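Local structure of ORF10 (6RIW) at residues F124-N130 and A225-V231; S129-M134 and H589-G593; I471-D475 and N563-G568. The protein forms the ketosynthase-chain length factor part of a polyunsaturated fatty acid synthase and probably carries out the chain-extending condensation of acyl groups. One frame throughout, in Å; residues are numbered along the deposited sequence.

Interaction 1: F124-N130 and A225-V231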
# COMPACT_ATOMS: atom_id res chain seq x y z
N PHE A 124 1.45 3.96 4.97
CA PHE A 124 1.59 5.06 5.92
C PHE A 124 3.05 5.25 6.31
O PHE A 124 3.83 4.30 6.29
CB PHE A 124 0.83 4.77 7.21
CG PHE A 124 -0.67 4.85 7.11
CD1 PHE A 124 -1.30 5.35 5.99
CD2 PHE A 124 -1.43 4.43 8.19
CE1 PHE A 124 -2.68 5.43 5.94
CE2 PHE A 124 -2.81 4.50 8.15
CZ PHE A 124 -3.43 5.01 7.02
N PRO A 125 3.42 6.44 6.79
CA PRO A 125 4.75 6.62 7.40
C PRO A 125 4.98 5.58 8.49
O PRO A 125 4.05 5.17 9.18
CB PRO A 125 4.69 8.03 7.99
CG PRO A 125 3.66 8.78 7.08
CD PRO A 125 2.64 7.69 6.71
N THR A 126 6.24 5.19 8.65
CA THR A 126 6.64 4.30 9.73
C THR A 126 7.51 5.06 10.71
O THR A 126 7.91 6.20 10.48
CB THR A 126 7.39 3.07 9.21
OG1 THR A 126 8.66 3.48 8.69
CG2 THR A 126 6.59 2.30 8.14
N LYS A 127 7.84 4.40 11.83
CA LYS A 127 8.68 5.07 12.80
C LYS A 127 10.06 5.38 12.21
O LYS A 127 10.66 6.41 12.53
CB LYS A 127 8.80 4.23 14.08
CG LYS A 127 7.44 3.97 14.75
CD LYS A 127 7.64 3.28 16.12
CE LYS A 127 8.20 1.86 15.93
NZ LYS A 127 7.25 0.91 15.21
N SER A 128 10.53 4.54 11.27
CA SER A 128 11.82 4.76 10.64
C SER A 128 11.75 5.73 9.46
O SER A 128 12.67 6.53 9.27
CB SER A 128 12.43 3.43 10.18
OG SER A 128 12.61 2.56 11.29
N SER A 129 10.71 5.64 8.63
CA SER A 129 10.68 6.53 7.46
C SER A 129 10.65 8.01 7.88
O SER A 129 11.23 8.86 7.19
CB SER A 129 9.50 6.17 6.54
OG SER A 129 8.24 6.54 7.08
N ASN A 130 10.02 8.32 9.02
CA ASN A 130 10.02 9.68 9.57
C ASN A 130 11.43 10.24 9.66
O ASN A 130 11.65 11.43 9.38
CB ASN A 130 9.40 9.70 10.98
CG ASN A 130 7.90 9.51 11.00
OD1 ASN A 130 7.21 9.69 10.00
ND2 ASN A 130 7.39 9.13 12.17
N ALA A 225 2.42 -1.89 10.68
CA ALA A 225 3.48 -1.30 11.51
C ALA A 225 3.68 0.17 11.16
O ALA A 225 4.82 0.67 11.09
CB ALA A 225 4.80 -2.05 11.34
N ALA A 226 2.59 0.87 10.90
CA ALA A 226 2.66 2.31 10.68
C ALA A 226 3.03 3.04 11.97
O ALA A 226 2.84 2.54 13.08
CB ALA A 226 1.32 2.82 10.17
N ASP A 227 3.52 4.27 11.81
CA ASP A 227 3.78 5.17 12.92
C ASP A 227 2.51 5.30 13.75
O ASP A 227 1.49 5.81 13.27
CB ASP A 227 4.23 6.54 12.38
CG ASP A 227 4.42 7.59 13.48
OD1 ASP A 227 4.29 7.25 14.68
OD2 ASP A 227 4.69 8.76 13.14
N PRO A 228 2.52 4.81 14.99
CA PRO A 228 1.31 4.89 15.83
C PRO A 228 0.75 6.29 15.99
O PRO A 228 -0.47 6.44 16.14
CB PRO A 228 1.77 4.30 17.17
CG PRO A 228 2.90 3.35 16.79
CD PRO A 228 3.61 4.07 15.65
N MET A 229 1.60 7.33 15.98
CA MET A 229 1.07 8.69 16.07
C MET A 229 0.23 9.03 14.85
O MET A 229 -0.83 9.67 14.98
CB MET A 229 2.19 9.71 16.25
CG MET A 229 1.66 11.13 16.34
SD MET A 229 2.94 12.40 16.33
CE MET A 229 3.70 12.05 17.90
N PHE A 230 0.67 8.61 13.67
CA PHE A 230 -0.09 8.83 12.45
C PHE A 230 -1.41 8.09 12.49
O PHE A 230 -2.46 8.64 12.10
CB PHE A 230 0.74 8.38 11.24
CG PHE A 230 0.15 8.78 9.90
CD1 PHE A 230 -0.75 7.95 9.25
CD2 PHE A 230 0.54 9.97 9.30
CE1 PHE A 230 -1.30 8.32 8.01
CE2 PHE A 230 0.02 10.35 8.06
CZ PHE A 230 -0.90 9.52 7.42
N VAL A 231 -1.39 6.84 12.99
CA VAL A 231 -2.60 6.03 13.07
C VAL A 231 -3.60 6.63 14.06
O VAL A 231 -4.81 6.73 13.79
CB VAL A 231 -2.24 4.59 13.48
CG1 VAL A 231 -3.51 3.80 13.81
CG2 VAL A 231 -1.45 3.92 12.35
O HOH W 1 7.04 1.56 12.36
O HOH W 2 4.47 10.10 10.69
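Asp227 OD2 is gripped by Asn130 ND2 at 2.9 Å, by a water that also bonds Asn130 OD1, and, beyond the two segments, by a salt bridge from Arg592 NH1. OD2 lies in the plane of the Asn130 amide, whereas ND2 approaches from above the carboxylate plane, and the two planes are steeply inclined. Asp227 OD1 takes Met229 N at 3.0 Å and caps the start of helix 228-237. With CG anti to the backbone N (chi1 175°), the Asp227 carboxylate can serve the helix end with one oxygen and Asn130 with the other. Asp227 N gives Pro125 O an almost straight bond of 2.8 Å, with 178° at the hydrogen. These are two loops of a thiolase-like ketosynthase domain, leaving the neighbouring parallel strands 115-120 and 217-224, and each runs into a helix. The first is prepared by a capping box: Thr126 N bonds Ser129 OG at 2.9 Å, while Ser129 N bonds Thr126 OG1 at 3.0 Å. Lys127 bends back at its last two torsions, where NZ, in a salt bridge with Asp88, shares with its own backbone N a water that donates to Ala225 O. On the apolar side Phe230 directs an edge at the face of Phe124 (centroids 4.8 Å apart, planes at 54°), CE1 sitting over the ring centre. Pro125 CD makes a CH-pi contact with a face of Phe230, 3.9 Å from its centroid. A serine in place of Phe230 would probably open a gap between Pro125 and Phe124, depriving one of its CH-pi partner and the other of the edge against its face. Ala226 CB borders the Phe124 ring in its plane and packs on Phe124 CB at 3.6 Å.

Interaction 2: S129-M134 and H589-G593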
# COMPACT_ATOMS: atom_id res chain seq x y z
N SER A 129 10.71 5.64 8.63
CA SER A 129 10.68 6.53 7.46
C SER A 129 10.65 8.01 7.88
O SER A 129 11.23 8.86 7.19
CB SER A 129 9.50 6.17 6.54
OG SER A 129 8.24 6.54 7.08
N ASN A 130 10.02 8.32 9.02
CA ASN A 130 10.02 9.68 9.57
C ASN A 130 11.43 10.24 9.66
O ASN A 130 11.65 11.43 9.38
CB ASN A 130 9.40 9.70 10.98
CG ASN A 130 7.90 9.51 11.00
OD1 ASN A 130 7.21 9.69 10.00
ND2 ASN A 130 7.39 9.13 12.17
N GLN A 131 12.40 9.41 10.06
CA GLN A 131 13.75 9.92 10.30
C GLN A 131 14.38 10.45 9.02
O GLN A 131 15.27 11.32 9.09
CB GLN A 131 14.65 8.81 10.88
CG GLN A 131 14.25 8.30 12.25
CD GLN A 131 14.89 9.10 13.38
OE1 GLN A 131 15.61 10.07 13.13
NE2 GLN A 131 14.61 8.71 14.63
N LEU A 132 13.94 9.98 7.87
CA LEU A 132 14.53 10.38 6.60
C LEU A 132 13.98 11.69 6.06
O LEU A 132 14.60 12.26 5.16
CB LEU A 132 14.32 9.28 5.54
CG LEU A 132 15.01 7.94 5.85
CD1 LEU A 132 14.45 6.81 4.99
CD2 LEU A 132 16.50 8.05 5.62
N PHE A 133 12.85 12.20 6.57
CA PHE A 133 12.21 13.35 5.95
C PHE A 133 11.97 14.51 6.91
O PHE A 133 11.99 15.67 6.48
CB PHE A 133 10.90 12.92 5.30
CG PHE A 133 11.11 11.85 4.27
CD1 PHE A 133 11.85 12.13 3.12
CD2 PHE A 133 10.64 10.56 4.49
CE1 PHE A 133 12.09 11.13 2.18
CE2 PHE A 133 10.86 9.55 3.56
CZ PHE A 133 11.59 9.82 2.40
N MET A 134 11.73 14.23 8.19
CA MET A 134 11.48 15.32 9.13
C MET A 134 12.53 16.44 9.09
O MET A 134 12.14 17.61 9.22
CB MET A 134 11.40 14.77 10.57
CG MET A 134 10.17 13.98 10.92
SD MET A 134 8.59 14.61 10.30
CE MET A 134 7.66 13.08 10.23
N HIS A 589 4.67 12.59 5.33
CA HIS A 589 5.51 12.90 6.49
C HIS A 589 5.34 14.34 6.95
O HIS A 589 5.69 14.66 8.08
CB HIS A 589 6.98 12.60 6.17
CG HIS A 589 7.23 11.14 5.93
ND1 HIS A 589 7.27 10.60 4.66
CD2 HIS A 589 7.43 10.11 6.79
CE1 HIS A 589 7.48 9.29 4.75
NE2 HIS A 589 7.59 8.97 6.03
N GLN A 590 4.78 15.20 6.09
CA GLN A 590 4.57 16.58 6.49
C GLN A 590 3.54 16.69 7.60
O GLN A 590 3.56 17.67 8.36
CB GLN A 590 4.15 17.42 5.28
CG GLN A 590 5.27 17.55 4.25
CD GLN A 590 4.78 18.13 2.93
OE1 GLN A 590 3.73 18.73 2.88
NE2 GLN A 590 5.57 17.95 1.87
N TYR A 591 2.63 15.72 7.72
CA TYR A 591 1.60 15.82 8.75
C TYR A 591 2.19 15.72 10.15
O TYR A 591 1.92 16.57 11.02
CB TYR A 591 0.52 14.75 8.53
CG TYR A 591 -0.49 14.82 9.64
CD1 TYR A 591 -1.30 15.94 9.78
CD2 TYR A 591 -0.60 13.79 10.56
CE1 TYR A 591 -2.20 16.04 10.83
CE2 TYR A 591 -1.51 13.87 11.60
CZ TYR A 591 -2.31 15.00 11.73
OH TYR A 591 -3.20 15.08 12.77
N ARG A 592 2.99 14.69 10.42
CA ARG A 592 3.70 14.67 11.70
C ARG A 592 4.73 15.80 11.76
O ARG A 592 5.02 16.33 12.84
CB ARG A 592 4.38 13.31 11.93
CG ARG A 592 5.06 13.26 13.31
CD ARG A 592 5.55 11.87 13.71
NE ARG A 592 6.25 11.99 14.99
CZ ARG A 592 6.43 10.98 15.85
NH1 ARG A 592 5.97 9.78 15.56
NH2 ARG A 592 7.07 11.19 17.00
N GLY A 593 5.29 16.19 10.61
CA GLY A 593 6.14 17.36 10.57
C GLY A 593 5.49 18.58 11.20
O GLY A 593 6.16 19.39 11.84
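His589 and Ser129 meet through two different first torsions: the imidazole turns anti to its own carbonyl carbon (chi1 -65°), while Ser129 OG stands between backbone N and carbonyl carbon (chi1 72°), facing the ring. His589 thereby becomes a knob in a hole formed by Ser129, Asn130, Phe133 and Met134, one turn and a little more of helix 129-148. The contact joins the two thiolase-like halves of the didomain, the first in sequence presenting the hole and the second the knob. The short helix segments cross steeply, at -75°, with axes 9.8 Å apart at closest approach, and the His589 side chain spans much of that separation. Its imidazole is held by a hydrogen bond of 2.7 Å between Ser129 OG and His589 NE2, in which either could be the donor. His589 ND1 is bonded to Leu586 O, a second anchor that should restrict rotation of the ring. Asn130 OD1 lies in the ring plane, 3.2 Å from His589 CD2, with the amide standing practically perpendicular to the ring; Asn130 ND2 is taken up by Asp227. Over one face comes Phe133, whose CD2 is 3.4 Å from His589 ND1 and displaced toward the rim. Arg592, extended from CG to NE, runs past Asn130, its CD 3.6 Å from Asn130 ND2, and its guanidinium is held by Asp227, Asn596 and Met41 O. Arg592 CB packs 3.7 Å from Met134 CE. Met134 CE also approaches His589 O at 3.3 Å, while Met134 SD rests 3.7 Å from Gly593 N.

Interaction 3: I471-D475 and N563-G568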
# COMPACT_ATOMS: atom_id res chain seq x y z
N ILE A 471 -5.70 -3.55 -24.65
CA ILE A 471 -5.82 -2.21 -24.07
C ILE A 471 -6.87 -1.45 -24.87
O ILE A 471 -6.68 -1.21 -26.07
CB ILE A 471 -4.48 -1.46 -24.10
CG1 ILE A 471 -3.39 -2.25 -23.37
CG2 ILE A 471 -4.65 -0.05 -23.53
CD1 ILE A 471 -1.92 -1.73 -23.59
N ILE A 472 -7.98 -1.08 -24.22
CA ILE A 472 -9.12 -0.46 -24.91
C ILE A 472 -9.42 0.94 -24.40
O ILE A 472 -10.31 1.61 -24.96
CB ILE A 472 -10.38 -1.34 -24.81
CG1 ILE A 472 -10.80 -1.52 -23.34
CG2 ILE A 472 -10.09 -2.70 -25.39
CD1 ILE A 472 -12.11 -2.27 -23.17
N GLY A 473 -8.73 1.43 -23.39
CA GLY A 473 -9.00 2.77 -22.92
C GLY A 473 -7.74 3.25 -22.22
O GLY A 473 -7.09 2.42 -21.58
N MET A 474 -7.36 4.51 -22.40
CA MET A 474 -6.14 5.06 -21.80
C MET A 474 -6.33 6.54 -21.50
O MET A 474 -7.04 7.25 -22.22
CB MET A 474 -4.90 4.90 -22.70
CG MET A 474 -4.61 3.49 -23.23
SD MET A 474 -2.94 3.25 -23.87
CE MET A 474 -2.91 4.36 -25.27
N ASP A 475 -5.64 7.01 -20.45
CA ASP A 475 -5.43 8.45 -20.26
C ASP A 475 -4.12 8.66 -19.50
O ASP A 475 -3.64 7.76 -18.81
CB ASP A 475 -6.59 9.12 -19.52
CG ASP A 475 -6.50 10.66 -19.54
OD1 ASP A 475 -6.03 11.25 -20.55
OD2 ASP A 475 -6.88 11.30 -18.53
N ASN A 563 -11.20 9.01 -16.93
CA ASN A 563 -11.07 9.26 -18.36
C ASN A 563 -10.79 7.97 -19.13
O ASN A 563 -11.37 7.72 -20.19
CB ASN A 563 -9.98 10.30 -18.63
CG ASN A 563 -10.40 11.69 -18.23
OD1 ASN A 563 -11.59 11.98 -18.12
ND2 ASN A 563 -9.43 12.57 -18.02
N ALA A 564 -9.91 7.11 -18.58
CA ALA A 564 -9.64 5.83 -19.24
C ALA A 564 -10.90 4.96 -19.29
O ALA A 564 -11.15 4.28 -20.29
CB ALA A 564 -8.48 5.11 -18.52
N ALA A 565 -11.71 4.98 -18.22
CA ALA A 565 -12.93 4.17 -18.19
C ALA A 565 -13.91 4.63 -19.26
O ALA A 565 -14.54 3.81 -19.94
CB ALA A 565 -13.57 4.25 -16.81
N LYS A 566 -14.04 5.95 -19.44
CA LYS A 566 -14.88 6.48 -20.50
C LYS A 566 -14.34 6.12 -21.88
O LYS A 566 -15.09 5.70 -22.76
CB LYS A 566 -15.00 8.00 -20.37
CG LYS A 566 -15.91 8.45 -19.23
CD LYS A 566 -15.71 9.93 -18.90
CE LYS A 566 -16.61 10.36 -17.75
NZ LYS A 566 -16.30 11.77 -17.39
N ASP A 567 -13.02 6.26 -22.06
CA ASP A 567 -12.39 5.92 -23.33
C ASP A 567 -12.56 4.45 -23.67
O ASP A 567 -12.67 4.08 -24.84
CB ASP A 567 -10.90 6.31 -23.26
CG ASP A 567 -10.17 6.18 -24.59
OD1 ASP A 567 -10.69 6.62 -25.64
OD2 ASP A 567 -9.03 5.66 -24.58
N GLY A 568 -12.59 3.58 -22.65
CA GLY A 568 -12.81 2.17 -22.86
C GLY A 568 -14.26 1.74 -22.98
O GLY A 568 -14.52 0.54 -23.07
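Asp567 and Met474 join the end of a helix to a strand: Asp567 OD2 accepts Met474 N at 3.0 Å, using its anti lone pair. The acid reaches across because its CG lies anti to the backbone N (chi1 -173°), which sends the carboxylate over Gly473, where Asp567 OD2 also comes within 3.3 Å of Gly473 CA. Both carboxylate oxygens have further partners, OD2 in Tyr762 OH and OD1 in His889 NE2, bonds that probably fix its rotation. One residue along the strand from Met474, Asp475 has the same kind of torsion (chi1 -170°). Asn563, a turn before Asp567 on the helix and with its amide instead beside its backbone N, answers with ND2 at 2.9 Å from Asp475 OD2. The hydrogen-bonded partner is in the amide plane of Asn563, but the donor comes from above the carboxylate plane, and the two flat groups are strongly inclined. Asp475 OD1 is taken by Leu484 N. Between these two polar ends the backbones come very close, 5.8 Å between the short axes. Gly473 makes that possible: a CB there would fall 2.4 Å from Ala564 O, a clash. Ala564 CB, small enough to fit, packs against the peptide between Met474 and Asp475, while the CB of Met474 points away. Ile472 CG1 stands between backbone N and carbonyl carbon (chi1 62°), and the chain then extends to bring Ile472 CD1 3.7 Å from Gly568 O. Gly568 CA donates a CH to Ile472 O at 3.3 Å. Strand 469-478 lies between strands 741-752 and 763-772 in the second thiolase-like half; helix 552-567 lies against it here, Ala564 also touching Ala747, while Met474 and Ile471 meet helix 841-854.

How the interactions relate
Interactions 1 and 2 form one continuous buried region, their centres about 9 Å apart, and share Ser129 and Asn130 at the start of helix 129-148. Interaction 1 stays within the first ketosynthase-like half, whereas interaction 2 carries that helix onto the second; Phe230 packs on Tyr591 and Pro125 on His589 where they adjoin. Interaction 3 belongs to the second half alone, its centre about 36 Å from either. Every touching residue of interaction 2 is buried, while interactions 1 and 3 each include two partly exposed ones. The chemistry differs accordingly: aromatic packing with helix capping in the first, a histidine knob between halves in the second, and close glycine-mediated strand-helix packing edged by carboxylates in the third.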